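Local atomic coordinates of endoribonuclease ToxN (Bacillus thuringiensis, PDB entry 4ATO), a protein that cleaves RNA within A-rich sequences as the toxin of a type III toxin-antitoxin system and is inhibited by the pseudoknotted ToxI RNA. Residues K8-S13 against E94-I100. Residues are numbered along the deposited sequence; the frame is centred on the assembly and turned at random.
Sequences KFHTIS and ECKEIDI. With nucleotides of chain B.
T11 and K96 exchange two backbone hydrogen bonds, T11 N to K96 O and K96 N to T11 O, both 3.0 Å, which zip strand 9-12 to strand 95-97 in antiparallel fashion. Toward E94 the ladder continues through S13 N to E94 O; at the other end the hydrogen bond from I98 N to F9 O is longer, 3.3 Å, and the chains diverge, F9 N and I98 O turning to the base of U10 of chain B instead of to each other. Backbone atoms hydrogen-bond its Watson-Crick edge: F9 N gives to O4 (2.7 Å), I98 O takes N3 and I100 N gives to O2, two donors flanking an acceptor, while the I100 side chain packs on the base. Strand 95-97 is an outermost strand of the chain's antiparallel sheet, consistent with the SH3-like barrel class to which the ToxN/AbiQ family is assigned; the nucleotide sits where the chain leaves it. Branched I98 reaches T11 CG2 with CD1 (3.8 Å) and also touches F9 CB, while I100 CD1 meets the F9 ring at its edge; buried F9, I98 and I100 pack against helix 108-139. C95's short side chain fits beside I12 CG1 and the H10 ring, SG lying obliquely 4.0 Å from H10 CD2; that ring packs edge-to-face with F52. E97 bends at chi2 (91°), bringing OE2 across K8 CD, 3.4 Å away. Its OE1 crowds F9 O and U10 O4, both acceptors; K8 NZ, near but making no salt bridge, might offset this. S13, N-cap of helix 14-23, has a hydroxyl serving two partners: OG weakly caps Y16 N and donates to the anti lone pair of E94 OE1 at 2.6 Å, while Y169 holds E94 OE2.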
loop_
_atom_site.group_PDB
_atom_site.type_symbol
_atom_site.label_atom_id
_atom_site.label_comp_id
_atom_site.label_asym_id
_atom_site.label_seq_id
_atom_site.Cartn_x
_atom_site.Cartn_y
_atom_site.Cartn_z
ATOM N N LYS A 8 21.846 -2.641 15.128
ATOM C CA LYS A 8 23.303 -2.683 15.165
ATOM C C LYS A 8 23.733 -4.108 15.431
ATOM O O LYS A 8 23.177 -4.773 16.305
ATOM C CB LYS A 8 23.852 -1.788 16.277
ATOM C CG LYS A 8 23.687 -0.297 16.035
ATOM C CD LYS A 8 24.286 0.100 14.704
ATOM C CE LYS A 8 24.222 1.601 14.493
ATOM N NZ LYS A 8 24.676 1.971 13.118
ATOM N N PHE A 9 24.718 -4.577 14.669
ATOM C CA PHE A 9 25.317 -5.880 14.901
ATOM C C PHE A 9 26.405 -5.768 15.965
ATOM O O PHE A 9 26.978 -4.702 16.159
ATOM C CB PHE A 9 25.936 -6.432 13.615
ATOM C CG PHE A 9 24.932 -6.796 12.555
ATOM C CD1 PHE A 9 24.044 -7.833 12.747
ATOM C CD2 PHE A 9 24.905 -6.121 11.352
ATOM C CE1 PHE A 9 23.128 -8.174 11.767
ATOM C CE2 PHE A 9 23.992 -6.459 10.369
ATOM C CZ PHE A 9 23.101 -7.485 10.579
ATOM N N HIS A 10 26.694 -6.876 16.640
ATOM C CA HIS A 10 27.773 -6.920 17.621
ATOM C C HIS A 10 28.411 -8.294 17.655
ATOM O O HIS A 10 27.768 -9.296 17.328
ATOM C CB HIS A 10 27.251 -6.617 19.023
ATOM C CG HIS A 10 26.634 -5.261 19.168
ATOM N ND1 HIS A 10 25.355 -4.973 18.739
ATOM C CD2 HIS A 10 27.120 -4.113 19.697
ATOM C CE1 HIS A 10 25.080 -3.707 18.996
ATOM N NE2 HIS A 10 26.136 -3.161 19.572
ATOM N N THR A 11 29.679 -8.338 18.055
ATOM C CA THR A 11 30.287 -9.586 18.500
ATOM C C THR A 11 30.380 -9.537 20.021
ATOM O O THR A 11 30.484 -8.464 20.610
ATOM C CB THR A 11 31.686 -9.778 17.923
ATOM O OG1 THR A 11 32.489 -8.640 18.253
ATOM C CG2 THR A 11 31.621 -9.936 16.406
ATOM N N ILE A 12 30.329 -10.700 20.653
ATOM C CA ILE A 12 30.397 -10.771 22.102
ATOM C C ILE A 12 31.649 -11.549 22.522
ATOM O O ILE A 12 32.019 -12.530 21.874
ATOM C CB ILE A 12 29.097 -11.379 22.692
ATOM C CG1 ILE A 12 27.968 -10.343 22.652
ATOM C CG2 ILE A 12 29.284 -11.775 24.144
ATOM C CD1 ILE A 12 27.271 -10.204 21.349
ATOM N N SER A 13 32.316 -11.092 23.580
ATOM C CA SER A 13 33.573 -11.703 23.994
ATOM C C SER A 13 33.325 -13.139 24.433
ATOM O O SER A 13 32.331 -13.433 25.101
ATOM C CB SER A 13 34.245 -10.903 25.119
ATOM O OG SER A 13 33.577 -11.091 26.355
ATOM N N GLU A 94 31.591 -6.047 27.317
ATOM C CA GLU A 94 31.824 -7.373 26.751
ATOM C C GLU A 94 31.281 -7.520 25.328
ATOM O O GLU A 94 31.176 -8.634 24.811
ATOM C CB GLU A 94 31.290 -8.481 27.671
ATOM C CG GLU A 94 31.926 -8.503 29.067
ATOM C CD GLU A 94 33.440 -8.548 29.029
ATOM O OE1 GLU A 94 34.003 -9.304 28.203
ATOM O OE2 GLU A 94 34.072 -7.822 29.828
ATOM N N CYS A 95 30.952 -6.399 24.689
ATOM C CA CYS A 95 30.511 -6.449 23.297
ATOM C C CYS A 95 31.123 -5.347 22.433
ATOM O O CYS A 95 31.337 -4.225 22.888
ATOM C CB CYS A 95 28.983 -6.424 23.203
ATOM S SG CYS A 95 28.241 -4.827 23.489
ATOM N N LYS A 96 31.412 -5.687 21.182
ATOM C CA LYS A 96 31.977 -4.738 20.235
ATOM C C LYS A 96 31.034 -4.520 19.053
ATOM O O LYS A 96 30.434 -5.460 18.539
ATOM C CB LYS A 96 33.333 -5.228 19.736
ATOM C CG LYS A 96 34.016 -4.252 18.792
ATOM C CD LYS A 96 34.182 -2.874 19.437
ATOM C CE LYS A 96 34.494 -1.809 18.397
ATOM N NZ LYS A 96 35.660 -2.193 17.558
ATOM N N GLU A 97 30.901 -3.270 18.633
ATOM C CA GLU A 97 30.079 -2.925 17.484
ATOM C C GLU A 97 30.776 -3.377 16.199
ATOM O O GLU A 97 31.991 -3.268 16.077
ATOM C CB GLU A 97 29.836 -1.414 17.481
ATOM C CG GLU A 97 29.486 -0.813 16.135
ATOM C CD GLU A 97 27.996 -0.770 15.883
ATOM O OE1 GLU A 97 27.460 -1.768 15.352
ATOM O OE2 GLU A 97 27.364 0.261 16.211
ATOM N N ILE A 98 30.015 -3.905 15.247
ATOM C CA ILE A 98 30.590 -4.314 13.965
ATOM C C ILE A 98 30.491 -3.218 12.907
ATOM O O ILE A 98 29.406 -2.723 12.601
ATOM C CB ILE A 98 29.929 -5.585 13.419
ATOM C CG1 ILE A 98 30.272 -6.780 14.301
ATOM C CG2 ILE A 98 30.383 -5.854 11.991
ATOM C CD1 ILE A 98 29.551 -8.037 13.905
ATOM N N ASP A 99 31.643 -2.845 12.359
ATOM C CA ASP A 99 31.732 -1.877 11.280
ATOM C C ASP A 99 31.718 -2.662 9.970
ATOM O O ASP A 99 32.720 -3.264 9.587
ATOM C CB ASP A 99 33.039 -1.090 11.419
ATOM C CG ASP A 99 33.179 0.037 10.395
ATOM O OD1 ASP A 99 32.427 0.084 9.404
ATOM O OD2 ASP A 99 34.071 0.887 10.585
ATOM N N ILE A 100 30.581 -2.649 9.284
ATOM C CA ILE A 100 30.405 -3.448 8.078
ATOM C C ILE A 100 31.388 -3.046 6.969
ATOM O O ILE A 100 31.900 -3.903 6.242
ATOM C CB ILE A 100 28.923 -3.410 7.591
ATOM C CG1 ILE A 100 28.012 -4.048 8.653
ATOM C CG2 ILE A 100 28.774 -4.079 6.224
ATOM C CD1 ILE A 100 26.542 -4.172 8.275
ATOM P P U B 10 21.347 3.753 7.602
ATOM O OP1 U B 10 20.442 2.631 7.948
ATOM O OP2 U B 10 21.397 4.933 8.502
ATOM O "O5'" U B 10 22.814 3.214 7.351
ATOM C "C5'" U B 10 23.554 2.600 8.398
ATOM C "C4'" U B 10 25.007 2.434 8.029
ATOM O "O4'" U B 10 25.698 1.791 9.132
ATOM C "C3'" U B 10 25.271 1.562 6.803
ATOM O "O3'" U B 10 26.481 1.992 6.165
ATOM C "C2'" U B 10 25.495 0.193 7.428
ATOM O "O2'" U B 10 26.220 -0.705 6.623
ATOM C "C1'" U B 10 26.261 0.569 8.696
ATOM N N1 U B 10 26.135 -0.402 9.792
ATOM C C2 U B 10 27.300 -0.977 10.267
ATOM O O2 U B 10 28.396 -0.727 9.812
ATOM N N3 U B 10 27.148 -1.851 11.313
ATOM C C4 U B 10 25.953 -2.216 11.903
ATOM O O4 U B 10 25.973 -3.033 12.827
ATOM C C5 U B 10 24.787 -1.575 11.359
ATOM C C6 U B 10 24.910 -0.703 10.350
#